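Local coordinates for glycosylation Associate Protein 1 (Streptococcus agalactiae serotype V, PDB 6OYC) that probably takes part, with its partner Gap proteins, in the glycosylation and accessory Sec-dependent secretion of a serine-rich surface adhesin, at residues A[141-145]-A[157-162]; A[164-168]-A[180-184]. All blocks are in the same frame, centred on the assembly; numbering follows the deposited sequence.

Contact 1. Residues A[141-145]-A[157-162]; sequences QIAKK and ILYYDN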
ATOM      1  N   GLN A 141     -13.902 -17.717  23.295  1.00 50.68           N
ATOM      2  CA  GLN A 141     -13.830 -18.044  21.881  1.00 48.63           C
ATOM      3  C   GLN A 141     -14.521 -16.934  21.113  1.00 42.37           C
ATOM      4  O   GLN A 141     -15.587 -16.465  21.532  1.00 39.07           O
ATOM      5  CB  GLN A 141     -14.483 -19.409  21.600  1.00 49.44           C
ATOM      6  CG  GLN A 141     -14.836 -19.669  20.138  1.00 58.21           C
ATOM      7  CD  GLN A 141     -15.438 -21.054  19.910  1.00 65.25           C
ATOM      8  OE1 GLN A 141     -14.709 -22.035  19.773  1.00 68.07           O
ATOM      9  NE2 GLN A 141     -16.773 -21.136  19.875  1.00 60.29           N
ATOM     10  N   ILE A 142     -13.909 -16.489  20.005  1.00 37.29           N
ATOM     11  CA  ILE A 142     -14.511 -15.378  19.270  1.00 36.57           C
ATOM     12  C   ILE A 142     -15.878 -15.808  18.762  1.00 34.97           C
ATOM     13  O   ILE A 142     -16.066 -16.936  18.298  1.00 32.75           O
ATOM     14  CB  ILE A 142     -13.596 -14.868  18.138  1.00 35.84           C
ATOM     15  CG1 ILE A 142     -14.218 -13.618  17.497  1.00 31.70           C
ATOM     16  CG2 ILE A 142     -13.296 -15.946  17.071  1.00 29.77           C
ATOM     17  CD1 ILE A 142     -13.303 -12.913  16.529  1.00 31.32           C
ATOM     18  N   ALA A 143     -16.861 -14.934  18.929  1.00 34.57           N
ATOM     19  CA  ALA A 143     -18.220 -15.216  18.498  1.00 33.74           C
ATOM     20  C   ALA A 143     -18.641 -14.349  17.328  1.00 37.24           C
ATOM     21  O   ALA A 143     -19.276 -14.848  16.384  1.00 36.64           O
ATOM     22  CB  ALA A 143     -19.200 -15.015  19.654  1.00 26.27           C
ATOM     23  N   LYS A 144     -18.266 -13.071  17.346  1.00 33.73           N
ATOM     24  CA  LYS A 144     -18.564 -12.193  16.227  1.00 32.70           C
ATOM     25  C   LYS A 144     -17.529 -11.077  16.183  1.00 33.61           C
ATOM     26  O   LYS A 144     -16.873 -10.764  17.182  1.00 34.58           O
ATOM     27  CB  LYS A 144     -19.992 -11.639  16.314  1.00 35.12           C
ATOM     28  CG  LYS A 144     -20.445 -11.254  17.708  1.00 34.82           C
ATOM     29  CD  LYS A 144     -21.943 -11.063  17.767  1.00 33.72           C
ATOM     30  CE  LYS A 144     -22.434 -10.875  19.205  1.00 39.06           C
ATOM     31  NZ  LYS A 144     -23.914 -11.081  19.317  1.00 45.21           N
ATOM     32  N   LYS A 145     -17.371 -10.499  14.993  1.00 31.86           N
ATOM     33  CA  LYS A 145     -16.484  -9.369  14.762  1.00 31.64           C
ATOM     34  C   LYS A 145     -17.330  -8.218  14.246  1.00 30.35           C
ATOM     35  O   LYS A 145     -18.007  -8.354  13.223  1.00 28.09           O
ATOM     36  CB  LYS A 145     -15.367  -9.724  13.767  1.00 28.78           C
ATOM     37  CG  LYS A 145     -14.361  -8.601  13.543  1.00 29.38           C
ATOM     38  CD  LYS A 145     -13.481  -8.821  12.297  1.00 33.88           C
ATOM     39  CE  LYS A 145     -12.624 -10.076  12.392  1.00 34.76           C
ATOM     40  NZ  LYS A 145     -11.492  -9.918  13.379  1.00 34.85           N
ATOM     41  N   ILE A 157     -21.226  -7.330  10.520  1.00 28.71           N
ATOM     42  CA  ILE A 157     -20.890  -8.249  11.609  1.00 26.40           C
ATOM     43  C   ILE A 157     -20.524  -9.590  11.005  1.00 28.60           C
ATOM     44  O   ILE A 157     -21.294 -10.148  10.217  1.00 28.82           O
ATOM     45  CB  ILE A 157     -22.040  -8.460  12.610  1.00 28.51           C
ATOM     46  CG1 ILE A 157     -22.535  -7.150  13.196  1.00 29.07           C
ATOM     47  CG2 ILE A 157     -21.605  -9.377  13.729  1.00 28.33           C
ATOM     48  CD1 ILE A 157     -23.854  -7.330  13.905  1.00 32.08           C
ATOM     49  N   LEU A 158     -19.373 -10.118  11.398  1.00 28.57           N
ATOM     50  CA  LEU A 158     -18.908 -11.424  10.950  1.00 30.56           C
ATOM     51  C   LEU A 158     -19.165 -12.410  12.088  1.00 30.65           C
ATOM     52  O   LEU A 158     -18.572 -12.284  13.162  1.00 30.49           O
ATOM     53  CB  LEU A 158     -17.421 -11.361  10.577  1.00 30.02           C
ATOM     54  CG  LEU A 158     -16.912 -12.406   9.575  1.00 31.58           C
ATOM     55  CD1 LEU A 158     -15.509 -12.091   9.037  1.00 28.99           C
ATOM     56  CD2 LEU A 158     -16.954 -13.806  10.200  1.00 31.29           C
ATOM     57  N   TYR A 159     -20.043 -13.383  11.860  1.00 29.69           N
ATOM     58  CA  TYR A 159     -20.385 -14.352  12.895  1.00 29.54           C
ATOM     59  C   TYR A 159     -19.553 -15.613  12.758  1.00 31.79           C
ATOM     60  O   TYR A 159     -19.213 -16.039  11.651  1.00 34.14           O
ATOM     61  CB  TYR A 159     -21.867 -14.730  12.839  1.00 33.12           C
ATOM     62  CG  TYR A 159     -22.787 -13.604  13.227  1.00 34.50           C
ATOM     63  CD1 TYR A 159     -23.205 -12.686  12.280  1.00 27.86           C
ATOM     64  CD2 TYR A 159     -23.218 -13.446  14.551  1.00 32.25           C
ATOM     65  CE1 TYR A 159     -24.042 -11.655  12.621  1.00 30.66           C
ATOM     66  CE2 TYR A 159     -24.072 -12.408  14.906  1.00 30.15           C
ATOM     67  CZ  TYR A 159     -24.471 -11.517  13.932  1.00 32.64           C
ATOM     68  OH  TYR A 159     -25.302 -10.481  14.245  1.00 30.73           O
ATOM     69  N   TYR A 160     -19.257 -16.226  13.898  1.00 30.86           N
ATOM     70  CA  TYR A 160     -18.450 -17.432  13.959  1.00 35.19           C
ATOM     71  C   TYR A 160     -19.241 -18.549  14.618  1.00 34.82           C
ATOM     72  O   TYR A 160     -20.125 -18.298  15.438  1.00 36.98           O
ATOM     73  CB  TYR A 160     -17.149 -17.202  14.767  1.00 35.14           C
ATOM     74  CG  TYR A 160     -16.230 -16.166  14.184  1.00 29.78           C
ATOM     75  CD1 TYR A 160     -16.412 -14.814  14.455  1.00 31.56           C
ATOM     76  CD2 TYR A 160     -15.173 -16.534  13.364  1.00 30.49           C
ATOM     77  CE1 TYR A 160     -15.555 -13.848  13.912  1.00 31.59           C
ATOM     78  CE2 TYR A 160     -14.320 -15.582  12.810  1.00 29.53           C
ATOM     79  CZ  TYR A 160     -14.512 -14.244  13.094  1.00 30.12           C
ATOM     80  OH  TYR A 160     -13.661 -13.302  12.556  1.00 32.90           O
ATOM     81  N   ASP A 161     -18.908 -19.789  14.273  1.00 39.51           N
ATOM     82  CA  ASP A 161     -19.325 -20.924  15.084  1.00 45.50           C
ATOM     83  C   ASP A 161     -18.120 -21.839  15.255  1.00 46.18           C
ATOM     84  O   ASP A 161     -16.991 -21.482  14.900  1.00 51.71           O
ATOM     85  CB  ASP A 161     -20.555 -21.630  14.485  1.00 47.68           C
ATOM     86  CG  ASP A 161     -20.399 -21.965  13.018  1.00 48.16           C
ATOM     87  OD1 ASP A 161     -19.257 -22.117  12.540  1.00 50.39           O
ATOM     88  OD2 ASP A 161     -21.434 -22.081  12.333  1.00 52.01           O
ATOM     89  N   ASN A 162     -18.342 -22.999  15.866  1.00 53.94           N
ATOM     90  CA  ASN A 162     -17.337 -24.054  15.834  1.00 55.61           C
ATOM     91  C   ASN A 162     -17.239 -24.546  14.399  1.00 58.93           C
ATOM     92  O   ASN A 162     -18.232 -24.996  13.818  1.00 64.83           O
ATOM     93  CB  ASN A 162     -17.703 -25.194  16.781  1.00 60.09           C
ATOM     94  CG  ASN A 162     -18.237 -24.702  18.111  1.00 61.50           C
ATOM     95  OD1 ASN A 162     -17.737 -23.726  18.671  1.00 61.77           O
ATOM     96  ND2 ASN A 162     -19.266 -25.375  18.619  1.00 59.80           N
TER
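Tyr160 lays its ring against Ile142 and reaches along to Lys145; the ring is bounded by Ile142, Leu158 and the 141-145 backbone. CG2 of Ile142 stands over the middle of one ring face, 4.1 Å from the centroid of the Tyr160 ring and only 8° off its normal, a CH-pi contact, while CD1 of Ile142 comes to 3.6 Å from CE1 of Tyr160. On the opposite face lies CD2 of Leu158, displaced toward the rim, so the ring is held between two aliphatic groups. With CG anti to its own carbonyl carbon (chi1 -62°), Tyr160 turns the ring along the 141-145 backbone, whose Ala143 O and Lys145 N meet it at the edge. Lys145 starts out extended, then bends at its last two torsions; CE passes 3.4 Å from OH of Tyr160, and the ammonium goes on to a salt bridge with Asp135. On the other side of the sheet Lys144 and Tyr159 run side by side in the same direction, CD of Lys144 lying 3.8 Å from CE2 of Tyr159. In the backbone, Lys145 and Leu158 exchange two hydrogen bonds, and Tyr160 N donates to Ala143 O at 2.8 Å. At the open end of the hairpin, Gln141 NE2 gives Asn162 OD1 a 3.0 Å bond that arrives nearly along the C=O of Asn162, although the two amide planes are 56° apart. Ala143 and Lys144 both face Tyr136 on the preceding strand, a classic beta bulge, and the whole is part of an antiparallel beta hairpin in a long meandering sheet.

Contact 2. Residues A[164-168]-A[180-184]; sequences GEAYQ and REYLR
The guanidinium of Arg180 lies flat on the ring of Tyr167, the planes 10° apart and the centres 4.0 Å from each other. The stack is off-centre: CE1 of Tyr167 sits over the middle of the guanidinium, 3.5 Å from CZ of Arg180, while NH1 lies over the ring toward its rim. This geometry combines flat stacking with a cation-pi interaction. A bend at chi3 of -48° folds the end of the arginine over the ring, and its NE makes a salt bridge with Asp169, a second hold on the same group. The ring of Tyr182 receives CB of Tyr167 over one face, 4.2 Å from the centroid of the Tyr182 ring, and has NH1 of Arg184 at its edge, in plane; it also stacks with the ring of His189. The two tyrosines run side by side in the same direction, with ring planes inclined at 51°. Farther along, the guanidinium of Arg184 has Ala166 O over one face, and its NH2 reaches Asp161 in a salt bridge.

On the other side of the sheet, CB of Leu183 packs 3.8 Å from CB of Glu165, and CG of Leu183 meets CA of Tyr167. Leu183 N donates to Ala166 O at 2.8 Å from above the carbonyl plane. Gln168 and Glu181 exchange two backbone hydrogen bonds, the one from Glu181 N being nearly straight; Glu181 OE1 meets both Tyr170 OH and Arg13.

Ala166 and Tyr167 form a classic beta bulge against Tyr159 of the preceding strand. This hairpin of strands 164-171 and 177-182 lies between strand 154-161, which borders the first, and strand 190-192, which borders the second, with Arg13 and Tyr16, from a loop, hydrogen-bonded to the amide of Gln168.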
ATOM      1  N   GLY A 164     -15.252 -22.129  12.601  1.00 54.72           N
ATOM      2  CA  GLY A 164     -14.691 -20.855  12.183  1.00 44.37           C
ATOM      3  C   GLY A 164     -15.699 -19.835  11.687  1.00 43.26           C
ATOM      4  O   GLY A 164     -16.807 -19.694  12.230  1.00 39.58           O
ATOM      5  N   GLU A 165     -15.303 -19.105  10.645  1.00 43.24           N
ATOM      6  CA  GLU A 165     -16.204 -18.156  10.002  1.00 38.63           C
ATOM      7  C   GLU A 165     -17.470 -18.857   9.530  1.00 38.96           C
ATOM      8  O   GLU A 165     -17.423 -19.944   8.945  1.00 40.59           O
ATOM      9  CB  GLU A 165     -15.493 -17.475   8.834  1.00 34.33           C
ATOM     10  CG  GLU A 165     -14.311 -16.617   9.301  1.00 37.97           C
ATOM     11  CD  GLU A 165     -13.646 -15.854   8.175  1.00 36.50           C
ATOM     12  OE1 GLU A 165     -13.644 -16.351   7.031  1.00 45.31           O
ATOM     13  OE2 GLU A 165     -13.116 -14.756   8.431  1.00 41.22           O
ATOM     14  N   ALA A 166     -18.613 -18.248   9.826  1.00 35.47           N
ATOM     15  CA  ALA A 166     -19.898 -18.767   9.401  1.00 37.39           C
ATOM     16  C   ALA A 166     -20.518 -17.892   8.313  1.00 35.81           C
ATOM     17  O   ALA A 166     -20.694 -18.357   7.189  1.00 31.61           O
ATOM     18  CB  ALA A 166     -20.815 -18.904  10.623  1.00 33.92           C
ATOM     19  N   TYR A 167     -20.808 -16.619   8.601  1.00 32.19           N
ATOM     20  CA  TYR A 167     -21.376 -15.702   7.614  1.00 34.09           C
ATOM     21  C   TYR A 167     -21.199 -14.260   8.088  1.00 32.34           C
ATOM     22  O   TYR A 167     -20.932 -13.989   9.263  1.00 29.72           O
ATOM     23  CB  TYR A 167     -22.863 -15.992   7.364  1.00 33.43           C
ATOM     24  CG  TYR A 167     -23.686 -15.993   8.642  1.00 33.06           C
ATOM     25  CD1 TYR A 167     -24.175 -14.812   9.187  1.00 34.08           C
ATOM     26  CD2 TYR A 167     -23.953 -17.170   9.310  1.00 37.59           C
ATOM     27  CE1 TYR A 167     -24.908 -14.812  10.347  1.00 34.01           C
ATOM     28  CE2 TYR A 167     -24.688 -17.176  10.485  1.00 39.58           C
ATOM     29  CZ  TYR A 167     -25.159 -16.003  10.993  1.00 37.10           C
ATOM     30  OH  TYR A 167     -25.888 -16.022  12.155  1.00 50.52           O
ATOM     31  N   GLN A 168     -21.419 -13.334   7.159  1.00 29.56           N
ATOM     32  CA  GLN A 168     -21.234 -11.910   7.395  1.00 31.17           C
ATOM     33  C   GLN A 168     -22.508 -11.163   7.018  1.00 31.63           C
ATOM     34  O   GLN A 168     -22.985 -11.277   5.881  1.00 30.63           O
ATOM     35  CB  GLN A 168     -20.048 -11.368   6.583  1.00 27.49           C
ATOM     36  CG  GLN A 168     -19.598  -9.991   7.040  1.00 30.28           C
ATOM     37  CD  GLN A 168     -18.072  -9.860   7.081  1.00 31.33           C
ATOM     38  OE1 GLN A 168     -17.348 -10.670   6.490  1.00 30.03           O
ATOM     39  NE2 GLN A 168     -17.587  -8.832   7.774  1.00 27.94           N
ATOM     40  N   ARG A 180     -26.644 -11.059   3.587  1.00 31.19           N
ATOM     41  CA  ARG A 180     -25.797 -11.978   4.335  1.00 32.85           C
ATOM     42  C   ARG A 180     -24.957 -12.794   3.359  1.00 33.93           C
ATOM     43  O   ARG A 180     -25.491 -13.347   2.390  1.00 36.26           O
ATOM     44  CB  ARG A 180     -26.633 -12.899   5.219  1.00 32.16           C
ATOM     45  CG  ARG A 180     -25.873 -14.115   5.719  1.00 36.13           C
ATOM     46  CD  ARG A 180     -26.711 -14.909   6.713  1.00 35.10           C
ATOM     47  NE  ARG A 180     -27.293 -14.041   7.727  1.00 35.79           N
ATOM     48  CZ  ARG A 180     -27.994 -14.481   8.763  1.00 40.91           C
ATOM     49  NH1 ARG A 180     -28.183 -15.786   8.922  1.00 40.62           N
ATOM     50  NH2 ARG A 180     -28.490 -13.623   9.647  1.00 37.69           N
ATOM     51  N   GLU A 181     -23.651 -12.851   3.608  1.00 31.32           N
ATOM     52  CA  GLU A 181     -22.689 -13.589   2.795  1.00 31.25           C
ATOM     53  C   GLU A 181     -22.145 -14.731   3.635  1.00 33.26           C
ATOM     54  O   GLU A 181     -21.522 -14.488   4.672  1.00 33.28           O
ATOM     55  CB  GLU A 181     -21.531 -12.691   2.329  1.00 29.69           C
ATOM     56  CG  GLU A 181     -20.439 -13.435   1.541  1.00 28.43           C
ATOM     57  CD  GLU A 181     -19.141 -12.628   1.344  1.00 30.91           C
ATOM     58  OE1 GLU A 181     -18.917 -11.577   2.003  1.00 30.09           O
ATOM     59  OE2 GLU A 181     -18.332 -13.051   0.505  1.00 27.23           O
ATOM     60  N   TYR A 182     -22.379 -15.965   3.191  1.00 33.68           N
ATOM     61  CA  TYR A 182     -21.901 -17.137   3.909  1.00 32.50           C
ATOM     62  C   TYR A 182     -20.415 -17.363   3.640  1.00 33.73           C
ATOM     63  O   TYR A 182     -19.891 -16.994   2.583  1.00 32.26           O
ATOM     64  CB  TYR A 182     -22.742 -18.370   3.535  1.00 34.00           C
ATOM     65  CG  TYR A 182     -24.089 -18.375   4.249  1.00 33.00           C
ATOM     66  CD1 TYR A 182     -25.147 -17.606   3.776  1.00 35.08           C
ATOM     67  CD2 TYR A 182     -24.278 -19.104   5.422  1.00 33.62           C
ATOM     68  CE1 TYR A 182     -26.383 -17.586   4.430  1.00 37.25           C
ATOM     69  CE2 TYR A 182     -25.499 -19.091   6.092  1.00 36.15           C
ATOM     70  CZ  TYR A 182     -26.547 -18.327   5.586  1.00 40.30           C
ATOM     71  OH  TYR A 182     -27.756 -18.299   6.245  1.00 44.19           O
ATOM     72  N   LEU A 183     -19.734 -17.989   4.622  1.00 32.74           N
ATOM     73  CA  LEU A 183     -18.274 -18.060   4.671  1.00 34.79           C
ATOM     74  C   LEU A 183     -17.762 -19.467   4.961  1.00 37.68           C
ATOM     75  O   LEU A 183     -16.627 -19.622   5.409  1.00 39.93           O
ATOM     76  CB  LEU A 183     -17.723 -17.096   5.734  1.00 35.01           C
ATOM     77  CG  LEU A 183     -18.074 -15.608   5.590  1.00 37.29           C
ATOM     78  CD1 LEU A 183     -17.557 -14.813   6.790  1.00 34.10           C
ATOM     79  CD2 LEU A 183     -17.549 -15.029   4.257  1.00 29.69           C
ATOM     80  N   ARG A 184     -18.566 -20.495   4.738  1.00 42.13           N
ATOM     81  CA  ARG A 184     -18.138 -21.854   5.039  1.00 40.42           C
ATOM     82  C   ARG A 184     -17.558 -22.525   3.806  1.00 41.54           C
ATOM     83  O   ARG A 184     -17.749 -22.075   2.679  1.00 42.98           O
ATOM     84  CB  ARG A 184     -19.308 -22.674   5.563  1.00 38.22           C
ATOM     85  CG  ARG A 184     -19.756 -22.218   6.926  1.00 43.30           C
ATOM     86  CD  ARG A 184     -21.248 -22.367   7.077  1.00 47.57           C
ATOM     87  NE  ARG A 184     -21.687 -22.199   8.458  1.00 45.90           N
ATOM     88  CZ  ARG A 184     -22.935 -21.894   8.790  1.00 46.04           C
ATOM     89  NH1 ARG A 184     -23.848 -21.736   7.836  1.00 46.28           N
ATOM     90  NH2 ARG A 184     -23.269 -21.746  10.066  1.00 47.92           N
TER

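How the contacts relate
Following the chain from the N terminus, contact 1 closes the hairpin of strands 141-148 and 154-161 before contact 2 opens, and contact 2 closes the next, 164-171 with 177-182. The two are in series, neither nesting nor crossing, each spanning 11 intervening residues. Strands 154-161 and 164-171 join them as neighbours in the sheet: Tyr159 N lies 2.8 Å from Tyr167 O, and Tyr159 O lies 2.9 Å from Ala166 N, both probable hydrogen bonds. Leu158 also packs against Gln168. With centres about 9 Å apart, the contacts thus link four consecutive strands of one antiparallel sheet, and the bulge at Ala166 and Tyr167 lies at their junction.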